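Lactose Operon Repressor (Escherichia coli, PDB 1JYE) represses the lactose operon by binding its operator DNA, here as a dimeric C-terminally shortened variant with raised thermostability and lowered operator affinity. Local coordinates at residues S93-M98 against Q117-L122; S97-S102 against K108-N113; D165-G170 against H202-R207; E172-L177 against S269-D274. The protein carries 1 engineered substitution. All blocks are in the same frame, centred on the assembly; numbering follows the deposited sequence.

Contact 1. Residues S93-M98 against Q117-L122; sequences SVVVSM and QRVSGL
Val-95 meets two residues of the bend 117-122 with its two methyls, one for each. CG2 lies 4.2 Å from CG1 of Val-119, and CG1 lies 4.3 Å from CG of Gln-117. The fork is set by chi1 of Val-95 (-180°), which puts CG1 opposite the backbone nitrogen and holds CG2 beside it, the rotamer usual for valine in a strand. Val-119 takes a less common one: with chi1 at -60° its CG1 stands opposite its own carbonyl carbon and slants across toward Val-95, while its other methyl is squeezed between nitrogen and carbonyl carbon. That methyl turns instead to Leu-122, Val-119 CG2 lying 3.6 Å from Leu-122 CD2. Gln-117 serves here as a hydrocarbon. Its chain folds at two successive torsions, offering CG to the valine and carrying the amide onward, away from the strand, so a long polar residue can line an apolar patch at the partly exposed margin. No hydrogen bond joins the two segments. Branched, compact valines suit such a place, since they pack between the two backbones with little loss of side-chain freedom; the CA atoms of Val-95 and Val-119 are 7.7 Å apart. Strand 93-98 is an outermost strand of its parallel sheet within the chain. It pairs with strand 63-68, Leu-63 of that strand and Leu-114 of helix 104-115 also pack on Val-95, and Val-94 turns to the other side, onto helix 74-89, while backbone hydrogen bonds link Val-94 and Val-96 to the second subunit.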
loop_
_atom_site.group_PDB
_atom_site.type_symbol
_atom_site.label_atom_id
_atom_site.label_comp_id
_atom_site.label_asym_id
_atom_site.label_seq_id
_atom_site.Cartn_x
_atom_site.Cartn_y
_atom_site.Cartn_z
ATOM N N SER A 93 -1.747 -7.353 -22.038
ATOM C CA SER A 93 -1.378 -8.158 -20.883
ATOM C C SER A 93 -0.075 -7.578 -20.360
ATOM O O SER A 93 0.667 -6.940 -21.108
ATOM C CB SER A 93 -1.189 -9.623 -21.278
ATOM O OG SER A 93 -2.443 -10.222 -21.545
ATOM N N VAL A 94 0.208 -7.807 -19.085
ATOM C CA VAL A 94 1.408 -7.249 -18.478
ATOM C C VAL A 94 2.256 -8.235 -17.686
ATOM O O VAL A 94 1.762 -8.915 -16.783
ATOM C CB VAL A 94 1.035 -6.088 -17.526
ATOM C CG1 VAL A 94 2.292 -5.394 -17.020
ATOM C CG2 VAL A 94 0.119 -5.107 -18.236
ATOM N N VAL A 95 3.539 -8.306 -18.032
ATOM C CA VAL A 95 4.478 -9.158 -17.317
ATOM C C VAL A 95 5.143 -8.202 -16.331
ATOM O O VAL A 95 5.634 -7.144 -16.724
ATOM C CB VAL A 95 5.554 -9.749 -18.257
ATOM C CG1 VAL A 95 6.512 -10.633 -17.462
ATOM C CG2 VAL A 95 4.891 -10.548 -19.373
ATOM N N VAL A 96 5.144 -8.563 -15.052
ATOM C CA VAL A 96 5.730 -7.703 -14.032
ATOM C C VAL A 96 6.927 -8.349 -13.353
ATOM O O VAL A 96 6.848 -9.482 -12.877
ATOM C CB VAL A 96 4.687 -7.345 -12.945
ATOM C CG1 VAL A 96 5.289 -6.357 -11.942
ATOM C CG2 VAL A 96 3.443 -6.762 -13.594
ATOM N N SER A 97 8.038 -7.618 -13.316
ATOM C CA SER A 97 9.257 -8.098 -12.680
ATOM C C SER A 97 9.623 -7.116 -11.572
ATOM O O SER A 97 9.758 -5.914 -11.820
ATOM C CB SER A 97 10.397 -8.183 -13.702
ATOM O OG SER A 97 11.604 -8.603 -13.086
ATOM N N MET A 98 9.765 -7.619 -10.351
ATOM C CA MET A 98 10.108 -6.766 -9.220
ATOM C C MET A 98 11.621 -6.809 -9.038
ATOM O O MET A 98 12.202 -7.872 -8.830
ATOM C CB MET A 98 9.388 -7.255 -7.959
ATOM C CG MET A 98 8.972 -6.140 -7.006
ATOM S SD MET A 98 7.790 -6.701 -5.741
ATOM C CE MET A 98 8.901 -7.509 -4.611
ATOM N N GLN A 117 10.479 -12.676 -22.395
ATOM C CA GLN A 117 9.067 -13.041 -22.433
ATOM C C GLN A 117 8.388 -12.426 -23.654
ATOM O O GLN A 117 7.168 -12.480 -23.796
ATOM C CB GLN A 117 8.360 -12.590 -21.152
ATOM C CG GLN A 117 8.832 -13.308 -19.895
ATOM C CD GLN A 117 8.749 -14.820 -20.023
ATOM O OE1 GLN A 117 7.757 -15.358 -20.511
ATOM N NE2 GLN A 117 9.792 -15.510 -19.575
ATOM N N ARG A 118 9.198 -11.835 -24.528
ATOM C CA ARG A 118 8.719 -11.215 -25.760
ATOM C C ARG A 118 7.797 -10.009 -25.594
ATOM O O ARG A 118 6.831 -9.856 -26.341
ATOM C CB ARG A 118 8.018 -12.256 -26.642
ATOM C CG ARG A 118 8.874 -13.457 -27.016
ATOM C CD ARG A 118 8.291 -14.172 -28.226
ATOM N NE ARG A 118 6.861 -14.431 -28.071
ATOM C CZ ARG A 118 6.068 -14.860 -29.049
ATOM N NH1 ARG A 118 6.563 -15.081 -30.260
ATOM N NH2 ARG A 118 4.778 -15.065 -28.817
ATOM N N VAL A 119 8.088 -9.150 -24.624
ATOM C CA VAL A 119 7.271 -7.959 -24.426
ATOM C C VAL A 119 7.607 -6.984 -25.558
ATOM O O VAL A 119 8.737 -6.976 -26.052
ATOM C CB VAL A 119 7.566 -7.294 -23.065
ATOM C CG1 VAL A 119 7.258 -8.265 -21.937
ATOM C CG2 VAL A 119 9.020 -6.850 -23.000
ATOM N N SER A 120 6.634 -6.175 -25.972
ATOM C CA SER A 120 6.848 -5.216 -27.055
ATOM C C SER A 120 6.989 -3.786 -26.545
ATOM O O SER A 120 7.061 -2.836 -27.328
ATOM C CB SER A 120 5.698 -5.291 -28.065
ATOM O OG SER A 120 4.458 -4.946 -27.473
ATOM N N GLY A 121 7.028 -3.642 -25.225
ATOM C CA GLY A 121 7.167 -2.332 -24.618
ATOM C C GLY A 121 7.533 -2.501 -23.159
ATOM O O GLY A 121 7.101 -3.457 -22.517
ATOM N N LEU A 122 8.328 -1.575 -22.633
ATOM C CA LEU A 122 8.757 -1.647 -21.245
ATOM C C LEU A 122 8.510 -0.373 -20.449
ATOM O O LEU A 122 8.777 0.728 -20.922
ATOM C CB LEU A 122 10.253 -1.962 -21.179
ATOM C CG LEU A 122 10.720 -3.310 -21.723
ATOM C CD1 LEU A 122 12.225 -3.279 -21.951
ATOM C CD2 LEU A 122 10.344 -4.407 -20.743
#

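Contact 2. Residues S97-S102 against K108-N113. Unlike the reference sequence in segment 108-113: Thr-109 (reference Ala).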
loop_
_atom_site.group_PDB
_atom_site.type_symbol
_atom_site.label_atom_id
_atom_site.label_comp_id
_atom_site.label_asym_id
_atom_site.label_seq_id
_atom_site.Cartn_x
_atom_site.Cartn_y
_atom_site.Cartn_z
ATOM N N SER A 97 8.038 -7.618 -13.316
ATOM C CA SER A 97 9.257 -8.098 -12.680
ATOM C C SER A 97 9.623 -7.116 -11.572
ATOM O O SER A 97 9.758 -5.914 -11.820
ATOM C CB SER A 97 10.397 -8.183 -13.702
ATOM O OG SER A 97 11.604 -8.603 -13.086
ATOM N N MET A 98 9.765 -7.619 -10.351
ATOM C CA MET A 98 10.108 -6.766 -9.220
ATOM C C MET A 98 11.621 -6.809 -9.038
ATOM O O MET A 98 12.202 -7.872 -8.830
ATOM C CB MET A 98 9.388 -7.255 -7.959
ATOM C CG MET A 98 8.972 -6.140 -7.006
ATOM S SD MET A 98 7.790 -6.701 -5.741
ATOM C CE MET A 98 8.901 -7.509 -4.611
ATOM N N VAL A 99 12.254 -5.644 -9.122
ATOM C CA VAL A 99 13.704 -5.549 -9.010
ATOM C C VAL A 99 14.272 -5.940 -7.653
ATOM O O VAL A 99 13.791 -5.500 -6.610
ATOM C CB VAL A 99 14.183 -4.127 -9.368
ATOM C CG1 VAL A 99 15.705 -4.052 -9.301
ATOM C CG2 VAL A 99 13.698 -3.764 -10.761
ATOM N N GLU A 100 15.316 -6.766 -7.689
ATOM C CA GLU A 100 15.988 -7.246 -6.487
ATOM C C GLU A 100 16.459 -6.097 -5.599
ATOM O O GLU A 100 17.040 -6.320 -4.537
ATOM C CB GLU A 100 17.182 -8.124 -6.874
ATOM C CG GLU A 100 16.810 -9.321 -7.738
ATOM C CD GLU A 100 18.004 -10.192 -8.083
ATOM O OE1 GLU A 100 18.946 -9.686 -8.729
ATOM O OE2 GLU A 100 17.999 -11.383 -7.708
ATOM N N ARG A 101 16.212 -4.870 -6.050
ATOM C CA ARG A 101 16.580 -3.670 -5.306
ATOM C C ARG A 101 18.072 -3.362 -5.315
ATOM O O ARG A 101 18.910 -4.259 -5.415
ATOM C CB ARG A 101 16.101 -3.780 -3.854
ATOM C CG ARG A 101 14.602 -3.955 -3.700
ATOM C CD ARG A 101 14.182 -4.079 -2.235
ATOM N NE ARG A 101 14.529 -2.900 -1.442
ATOM C CZ ARG A 101 15.722 -2.680 -0.897
ATOM N NH1 ARG A 101 16.703 -3.560 -1.050
ATOM N NH2 ARG A 101 15.937 -1.574 -0.197
ATOM N N SER A 102 18.384 -2.074 -5.207
ATOM C CA SER A 102 19.756 -1.585 -5.175
ATOM C C SER A 102 20.620 -1.982 -6.365
ATOM O O SER A 102 21.050 -3.132 -6.480
ATOM C CB SER A 102 20.439 -2.044 -3.884
ATOM O OG SER A 102 19.765 -1.545 -2.742
ATOM N N LYS A 108 18.833 -4.102 -14.886
ATOM C CA LYS A 108 19.167 -4.630 -16.204
ATOM C C LYS A 108 18.747 -6.094 -16.299
ATOM O O LYS A 108 18.266 -6.547 -17.337
ATOM C CB LYS A 108 20.668 -4.504 -16.464
ATOM C CG LYS A 108 21.131 -3.076 -16.679
ATOM C CD LYS A 108 22.641 -3.014 -16.844
ATOM C CE LYS A 108 23.092 -1.612 -17.192
ATOM N NZ LYS A 108 22.514 -1.182 -18.491
ATOM N N THR A 109 18.932 -6.831 -15.211
ATOM C CA THR A 109 18.560 -8.240 -15.183
ATOM C C THR A 109 17.049 -8.372 -15.355
ATOM O O THR A 109 16.571 -9.228 -16.103
ATOM C CB THR A 109 18.989 -8.899 -13.855
ATOM O OG1 THR A 109 20.421 -8.912 -13.775
ATOM C CG2 THR A 109 18.466 -10.329 -13.766
ATOM N N ALA A 110 16.301 -7.516 -14.665
ATOM C CA ALA A 110 14.847 -7.541 -14.761
ATOM C C ALA A 110 14.426 -7.288 -16.205
ATOM O O ALA A 110 13.563 -7.984 -16.743
ATOM C CB ALA A 110 14.241 -6.487 -13.839
ATOM N N VAL A 111 15.040 -6.287 -16.830
ATOM C CA VAL A 111 14.733 -5.953 -18.213
ATOM C C VAL A 111 15.052 -7.135 -19.124
ATOM O O VAL A 111 14.283 -7.454 -20.029
ATOM C CB VAL A 111 15.533 -4.715 -18.677
ATOM C CG1 VAL A 111 15.402 -4.539 -20.182
ATOM C CG2 VAL A 111 15.021 -3.475 -17.956
ATOM N N HIS A 112 16.185 -7.785 -18.881
ATOM C CA HIS A 112 16.576 -8.940 -19.681
ATOM C C HIS A 112 15.513 -10.038 -19.601
ATOM O O HIS A 112 15.099 -10.582 -20.624
ATOM C CB HIS A 112 17.925 -9.482 -19.198
ATOM C CG HIS A 112 18.370 -10.722 -19.910
ATOM N ND1 HIS A 112 17.776 -11.950 -19.709
ATOM C CD2 HIS A 112 19.341 -10.921 -20.832
ATOM C CE1 HIS A 112 18.363 -12.852 -20.477
ATOM N NE2 HIS A 112 19.315 -12.253 -21.168
ATOM N N ASN A 113 15.067 -10.354 -18.387
ATOM C CA ASN A 113 14.054 -11.391 -18.205
ATOM C C ASN A 113 12.736 -11.020 -18.876
ATOM O O ASN A 113 12.039 -11.882 -19.409
ATOM C CB ASN A 113 13.805 -11.660 -16.717
ATOM C CG ASN A 113 15.042 -12.156 -15.997
ATOM O OD1 ASN A 113 15.871 -12.862 -16.574
ATOM N ND2 ASN A 113 15.164 -11.805 -14.722
#
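A beta-alpha-beta crossover of the parallel sheet supplies this contact: strand 93-98 runs out through a loop into helix 104-115, which returns the chain to strand 122-125, on the far side of strand 63-68. Where the helix lies over the end of the strand, Ala-110 faces Ser-97, and their CA atoms come within 6.0 Å. So close an approach needs small residues on both sides, and alanine and serine provide them. The segments share no hydrogen bond; the contact is van der Waals packing of a methyl against a hydroxyl and a second methyl. Thr-109, which replaces the alanine of the reference sequence, sits on the exposed side of the helix and bonds through OG1 to the carbonyl of Glu-105 one turn back. Val-99, just past the strand, is buried and also packs on Ala-106 and Tyr-126. Its CG2, held beside the backbone nitrogen, approaches CB of Ala-110 to 4.1 Å. Ser-97 reaches the same methyl from another direction, roughly at right angles to the first: with chi1 at 178° its hydroxyl swings opposite the backbone nitrogen, and OG comes to rest 3.5 Å from Ala-110 CB and 3.8 Å from Ala-110 CA.

Contact 3. Residues D165-G170 against H202-R207; sequences DGTRLG and HKYLTR
Tyr-204 lays the face of its ring on Arg-168, joining helices 192-207 and 163-177, neighbours in the alpha/beta domain of the periplasmic binding protein type. The tight part is a CH-pi contact: CB of Arg-168 stands 3.5 Å from the centroid of the Tyr-204 ring, only 3° off its normal. CA of Arg-168 adds to this, 3.6 Å from Tyr-204 CD2. A broad flat ring suits this place because it can lie directly on the helix backbone, the two CA atoms being 5.8 Å apart. Thr-167 closes in at the ring edge, its OG1 3.5 Å from Tyr-204 CE2; that hydroxyl is occupied by the carbonyl of His-163 within its own helix.

Toward the partly exposed side the packing gives way to charge and water. Arg-168 extends opposite its backbone nitrogen (chi1 174°), passes CG over the ring and then bends at chi3, which turns the guanidinium upright, nearly perpendicular to the ring. There NH1 pairs with Glu-172 and NH2 lies 3.5 Å from Asp-165 OD2, a long salt bridge. Tyr-204 OH bonds to Glu-164, so the ring is anchored at its polar end too. One water joins the groups, accepting from Arg-168 NE at 3.0 Å while donating to Asp-165 OD2 at 2.9 Å and to Tyr-204 OH at 3.1 Å.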
loop_
_atom_site.group_PDB
_atom_site.type_symbol
_atom_site.label_atom_id
_atom_site.label_comp_id
_atom_site.label_asym_id
_atom_site.label_seq_id
_atom_site.Cartn_x
_atom_site.Cartn_y
_atom_site.Cartn_z
ATOM N N ASP A 165 8.055 21.870 -8.262
ATOM C CA ASP A 165 6.801 22.403 -7.751
ATOM C C ASP A 165 6.436 21.825 -6.388
ATOM O O ASP A 165 5.990 22.551 -5.509
ATOM C CB ASP A 165 5.675 22.143 -8.757
ATOM C CG ASP A 165 5.800 23.005 -10.004
ATOM O OD1 ASP A 165 5.262 22.620 -11.062
ATOM O OD2 ASP A 165 6.425 24.082 -9.920
ATOM N N GLY A 166 6.637 20.520 -6.215
ATOM C CA GLY A 166 6.307 19.893 -4.947
ATOM C C GLY A 166 7.116 20.417 -3.777
ATOM O O GLY A 166 6.578 20.639 -2.693
ATOM N N THR A 167 8.414 20.626 -3.987
ATOM C CA THR A 167 9.266 21.127 -2.923
ATOM C C THR A 167 9.019 22.614 -2.676
ATOM O O THR A 167 9.022 23.063 -1.534
ATOM C CB THR A 167 10.761 20.866 -3.238
ATOM O OG1 THR A 167 11.106 21.451 -4.502
ATOM C CG2 THR A 167 11.030 19.363 -3.294
ATOM N N ARG A 168 8.788 23.373 -3.742
ATOM C CA ARG A 168 8.521 24.799 -3.593
ATOM C C ARG A 168 7.221 24.993 -2.812
ATOM O O ARG A 168 7.149 25.820 -1.908
ATOM C CB ARG A 168 8.401 25.473 -4.960
ATOM C CG ARG A 168 7.982 26.943 -4.887
ATOM C CD ARG A 168 7.785 27.514 -6.282
ATOM N NE ARG A 168 6.795 26.746 -7.028
ATOM C CZ ARG A 168 5.486 26.780 -6.800
ATOM N NH1 ARG A 168 4.986 27.554 -5.847
ATOM N NH2 ARG A 168 4.676 26.011 -7.513
ATOM N N LEU A 169 6.199 24.218 -3.157
ATOM C CA LEU A 169 4.910 24.327 -2.476
ATOM C C LEU A 169 5.036 24.103 -0.975
ATOM O O LEU A 169 4.466 24.853 -0.183
ATOM C CB LEU A 169 3.908 23.326 -3.062
ATOM C CG LEU A 169 3.277 23.690 -4.407
ATOM C CD1 LEU A 169 2.522 22.493 -4.965
ATOM C CD2 LEU A 169 2.345 24.883 -4.227
ATOM N N GLY A 170 5.782 23.071 -0.588
ATOM C CA GLY A 170 5.962 22.773 0.821
ATOM C C GLY A 170 6.713 23.877 1.539
ATOM O O GLY A 170 6.305 24.326 2.609
ATOM N N HIS A 202 16.125 22.277 -0.240
ATOM C CA HIS A 202 17.254 23.163 0.020
ATOM C C HIS A 202 17.250 24.368 -0.902
ATOM O O HIS A 202 17.548 25.482 -0.473
ATOM C CB HIS A 202 18.572 22.401 -0.117
ATOM C CG HIS A 202 18.915 21.580 1.087
ATOM N ND1 HIS A 202 19.174 22.143 2.318
ATOM C CD2 HIS A 202 19.041 20.243 1.251
ATOM C CE1 HIS A 202 19.447 21.188 3.190
ATOM N NE2 HIS A 202 19.373 20.025 2.567
ATOM N N LYS A 203 16.914 24.146 -2.167
ATOM C CA LYS A 203 16.872 25.233 -3.140
ATOM C C LYS A 203 15.890 26.323 -2.720
ATOM O O LYS A 203 16.242 27.500 -2.657
ATOM C CB LYS A 203 16.479 24.699 -4.520
ATOM C CG LYS A 203 16.260 25.788 -5.564
ATOM C CD LYS A 203 15.845 25.199 -6.904
ATOM C CE LYS A 203 15.451 26.290 -7.886
ATOM N NZ LYS A 203 15.044 25.740 -9.211
ATOM N N TYR A 204 14.656 25.934 -2.423
ATOM C CA TYR A 204 13.657 26.921 -2.042
ATOM C C TYR A 204 13.838 27.506 -0.646
ATOM O O TYR A 204 13.488 28.664 -0.414
ATOM C CB TYR A 204 12.260 26.333 -2.265
ATOM C CG TYR A 204 12.020 26.118 -3.744
ATOM C CD1 TYR A 204 11.824 27.206 -4.600
ATOM C CD2 TYR A 204 12.098 24.844 -4.307
ATOM C CE1 TYR A 204 11.723 27.033 -5.979
ATOM C CE2 TYR A 204 11.997 24.660 -5.687
ATOM C CZ TYR A 204 11.814 25.758 -6.515
ATOM O OH TYR A 204 11.751 25.592 -7.879
ATOM N N LEU A 205 14.399 26.734 0.281
ATOM C CA LEU A 205 14.646 27.271 1.614
ATOM C C LEU A 205 15.714 28.357 1.454
ATOM O O LEU A 205 15.606 29.436 2.039
ATOM C CB LEU A 205 15.149 26.183 2.567
ATOM C CG LEU A 205 14.081 25.259 3.165
ATOM C CD1 LEU A 205 14.740 24.187 4.016
ATOM C CD2 LEU A 205 13.108 26.082 4.000
ATOM N N THR A 206 16.725 28.069 0.638
ATOM C CA THR A 206 17.802 29.028 0.396
ATOM C C THR A 206 17.248 30.287 -0.264
ATOM O O THR A 206 17.627 31.405 0.094
ATOM C CB THR A 206 18.900 28.424 -0.507
ATOM O OG1 THR A 206 19.482 27.289 0.145
ATOM C CG2 THR A 206 19.998 29.453 -0.772
ATOM N N ARG A 207 16.344 30.115 -1.222
ATOM C CA ARG A 207 15.749 31.262 -1.898
ATOM C C ARG A 207 14.996 32.144 -0.904
ATOM O O ARG A 207 14.847 33.349 -1.116
ATOM C CB ARG A 207 14.799 30.806 -3.009
ATOM C CG ARG A 207 15.499 30.256 -4.246
ATOM C CD ARG A 207 14.515 30.129 -5.403
ATOM N NE ARG A 207 15.159 29.719 -6.645
ATOM C CZ ARG A 207 14.521 29.588 -7.804
ATOM N NH1 ARG A 207 13.220 29.836 -7.876
ATOM N NH2 ARG A 207 15.182 29.209 -8.889
HETATM O O HOH W 1 8.767 25.493 -8.873
#

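Contact 4. Residues E172-L177 against S269-D274; sequences EHLVAL and SVVGYD
Apolar packing comes first: Leu-174 of the helix and Val-271 of the strand meet end-on. CG2 of Val-271 fits into the fork of the leucine, 3.9 Å from CD2 and 4.0 Å from CG, with CD1 only a little farther. The same CD2 also rests on CB of Ser-269, at 4.3 Å. Valine here has CG1 opposite its backbone nitrogen (chi1 180°), which leaves CG2 as the methyl presented to the helix, and leucine, longer by one carbon, spans the distance between the two backbones.

Those backbones belong to one layer boundary of an alpha/beta sandwich. Helix 163-177 covers a face of the parallel sheet in which 269-271 is an outermost strand, running nearly antiparallel to that strand (158° between segment axes, 10.2 Å at closest approach). Leu-174 reaches the next strand as well, touching Ala-241 and Leu-243, whereas Val-270 points to the other face, onto helix 247-259.

An aromatic contact flanks the aliphatic one. His-173 brings the edge of its ring to the valine, CD2 being 4.4 Å from Val-271 CG2, and one ring face carries CD1 of Leu-177 from the next turn of the same helix.

Two polar side-chain atoms find partners outside the segments, and no hydrogen bond crosses between them. His-173 NE2 is hydrogen-bonded to Thr-329 OG1, which gives this buried ring a fixed polar end. Ser-269, small enough to sit under Leu-174, turns OG to the backbone nitrogen of Leu-330.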
loop_
_atom_site.group_PDB
_atom_site.type_symbol
_atom_site.label_atom_id
_atom_site.label_comp_id
_atom_site.label_asym_id
_atom_site.label_seq_id
_atom_site.Cartn_x
_atom_site.Cartn_y
_atom_site.Cartn_z
ATOM N N GLU A 172 7.236 27.109 0.539
ATOM C CA GLU A 172 6.497 28.367 0.535
ATOM C C GLU A 172 5.307 28.368 1.485
ATOM O O GLU A 172 4.965 29.404 2.055
ATOM C CB GLU A 172 6.066 28.723 -0.891
ATOM C CG GLU A 172 7.260 29.138 -1.749
ATOM C CD GLU A 172 6.890 29.633 -3.131
ATOM O OE1 GLU A 172 7.802 30.124 -3.828
ATOM O OE2 GLU A 172 5.710 29.534 -3.526
ATOM N N HIS A 173 4.686 27.207 1.667
ATOM C CA HIS A 173 3.549 27.097 2.575
ATOM C C HIS A 173 4.010 27.395 4.005
ATOM O O HIS A 173 3.393 28.195 4.712
ATOM C CB HIS A 173 2.952 25.685 2.495
ATOM C CG HIS A 173 1.794 25.463 3.418
ATOM N ND1 HIS A 173 0.666 26.255 3.402
ATOM C CD2 HIS A 173 1.582 24.526 4.373
ATOM C CE1 HIS A 173 -0.191 25.814 4.308
ATOM N NE2 HIS A 173 0.341 24.766 4.910
ATOM N N LEU A 174 5.102 26.758 4.421
ATOM C CA LEU A 174 5.647 26.953 5.760
ATOM C C LEU A 174 6.173 28.371 5.952
ATOM O O LEU A 174 5.968 28.980 7.003
ATOM C CB LEU A 174 6.764 25.941 6.032
ATOM C CG LEU A 174 6.285 24.485 6.096
ATOM C CD1 LEU A 174 7.459 23.557 6.315
ATOM C CD2 LEU A 174 5.266 24.338 7.226
ATOM N N VAL A 175 6.848 28.898 4.936
ATOM C CA VAL A 175 7.387 30.255 5.022
ATOM C C VAL A 175 6.256 31.274 5.153
ATOM O O VAL A 175 6.334 32.202 5.969
ATOM C CB VAL A 175 8.241 30.596 3.783
ATOM C CG1 VAL A 175 8.632 32.075 3.800
ATOM C CG2 VAL A 175 9.493 29.732 3.774
ATOM N N ALA A 176 5.206 31.089 4.357
ATOM C CA ALA A 176 4.058 31.987 4.372
ATOM C C ALA A 176 3.371 31.989 5.734
ATOM O O ALA A 176 2.800 33.000 6.143
ATOM C CB ALA A 176 3.067 31.589 3.285
ATOM N N LEU A 177 3.422 30.854 6.429
ATOM C CA LEU A 177 2.815 30.742 7.750
ATOM C C LEU A 177 3.684 31.395 8.822
ATOM O O LEU A 177 3.236 31.592 9.952
ATOM C CB LEU A 177 2.569 29.272 8.105
ATOM C CG LEU A 177 1.404 28.591 7.381
ATOM C CD1 LEU A 177 1.415 27.099 7.683
ATOM C CD2 LEU A 177 0.084 29.222 7.816
ATOM N N SER A 269 4.633 21.948 13.097
ATOM C CA SER A 269 3.873 21.714 11.875
ATOM C C SER A 269 4.566 20.646 11.045
ATOM O O SER A 269 5.789 20.493 11.097
ATOM C CB SER A 269 3.745 23.003 11.059
ATOM O OG SER A 269 2.863 23.917 11.684
ATOM N N VAL A 270 3.779 19.910 10.270
ATOM C CA VAL A 270 4.325 18.844 9.447
ATOM C C VAL A 270 3.709 18.837 8.061
ATOM O O VAL A 270 2.493 18.973 7.910
ATOM C CB VAL A 270 4.067 17.454 10.100
ATOM C CG1 VAL A 270 4.612 16.348 9.216
ATOM C CG2 VAL A 270 4.707 17.398 11.479
ATOM N N VAL A 271 4.559 18.697 7.046
ATOM C CA VAL A 271 4.093 18.615 5.670
ATOM C C VAL A 271 4.599 17.285 5.122
ATOM O O VAL A 271 5.789 16.979 5.216
ATOM C CB VAL A 271 4.653 19.760 4.795
ATOM C CG1 VAL A 271 4.143 19.619 3.373
ATOM C CG2 VAL A 271 4.239 21.101 5.371
ATOM N N GLY A 272 3.688 16.483 4.580
ATOM C CA GLY A 272 4.081 15.202 4.023
ATOM C C GLY A 272 4.259 15.283 2.520
ATOM O O GLY A 272 4.459 16.368 1.967
ATOM N N TYR A 273 4.189 14.137 1.848
ATOM C CA TYR A 273 4.344 14.106 0.399
ATOM C C TYR A 273 3.720 12.823 -0.148
ATOM O O TYR A 273 4.048 11.733 0.320
ATOM C CB TYR A 273 5.839 14.164 0.039
ATOM C CG TYR A 273 6.171 14.879 -1.259
ATOM C CD1 TYR A 273 5.830 14.331 -2.498
ATOM C CD2 TYR A 273 6.846 16.103 -1.246
ATOM C CE1 TYR A 273 6.161 14.983 -3.692
ATOM C CE2 TYR A 273 7.177 16.757 -2.429
ATOM C CZ TYR A 273 6.836 16.197 -3.646
ATOM O OH TYR A 273 7.190 16.845 -4.812
ATOM N N ASP A 274 2.819 12.989 -1.122
ATOM C CA ASP A 274 2.096 11.917 -1.823
ATOM C C ASP A 274 0.579 12.105 -1.840
ATOM O O ASP A 274 -0.056 11.992 -2.886
ATOM C CB ASP A 274 2.354 10.530 -1.214
ATOM C CG ASP A 274 3.715 9.962 -1.573
ATOM O OD1 ASP A 274 4.386 10.498 -2.481
ATOM O OD2 ASP A 274 4.106 8.958 -0.945
#

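From the N terminus, strand 93-98 enters contacts 1 and 2 together. Contact 2 closes the short loop into helix 104-115; contact 1 closes the wider one, which takes in that whole helix and ends in the bend before strand 122-125. The two touch through Leu-122 and Val-111, and both border the second subunit. Contacts 3 and 4 follow in series, on the opposite side of the chain's centre, about 37 and 39 Å from contact 1 between centres. Both start on helix 163-177, but their segments alternate, so their loops cross: contact 3 ties the helix to helix 192-207, contact 4 to strand 269-271. They meet where Tyr-273 OH packs against Gly-166.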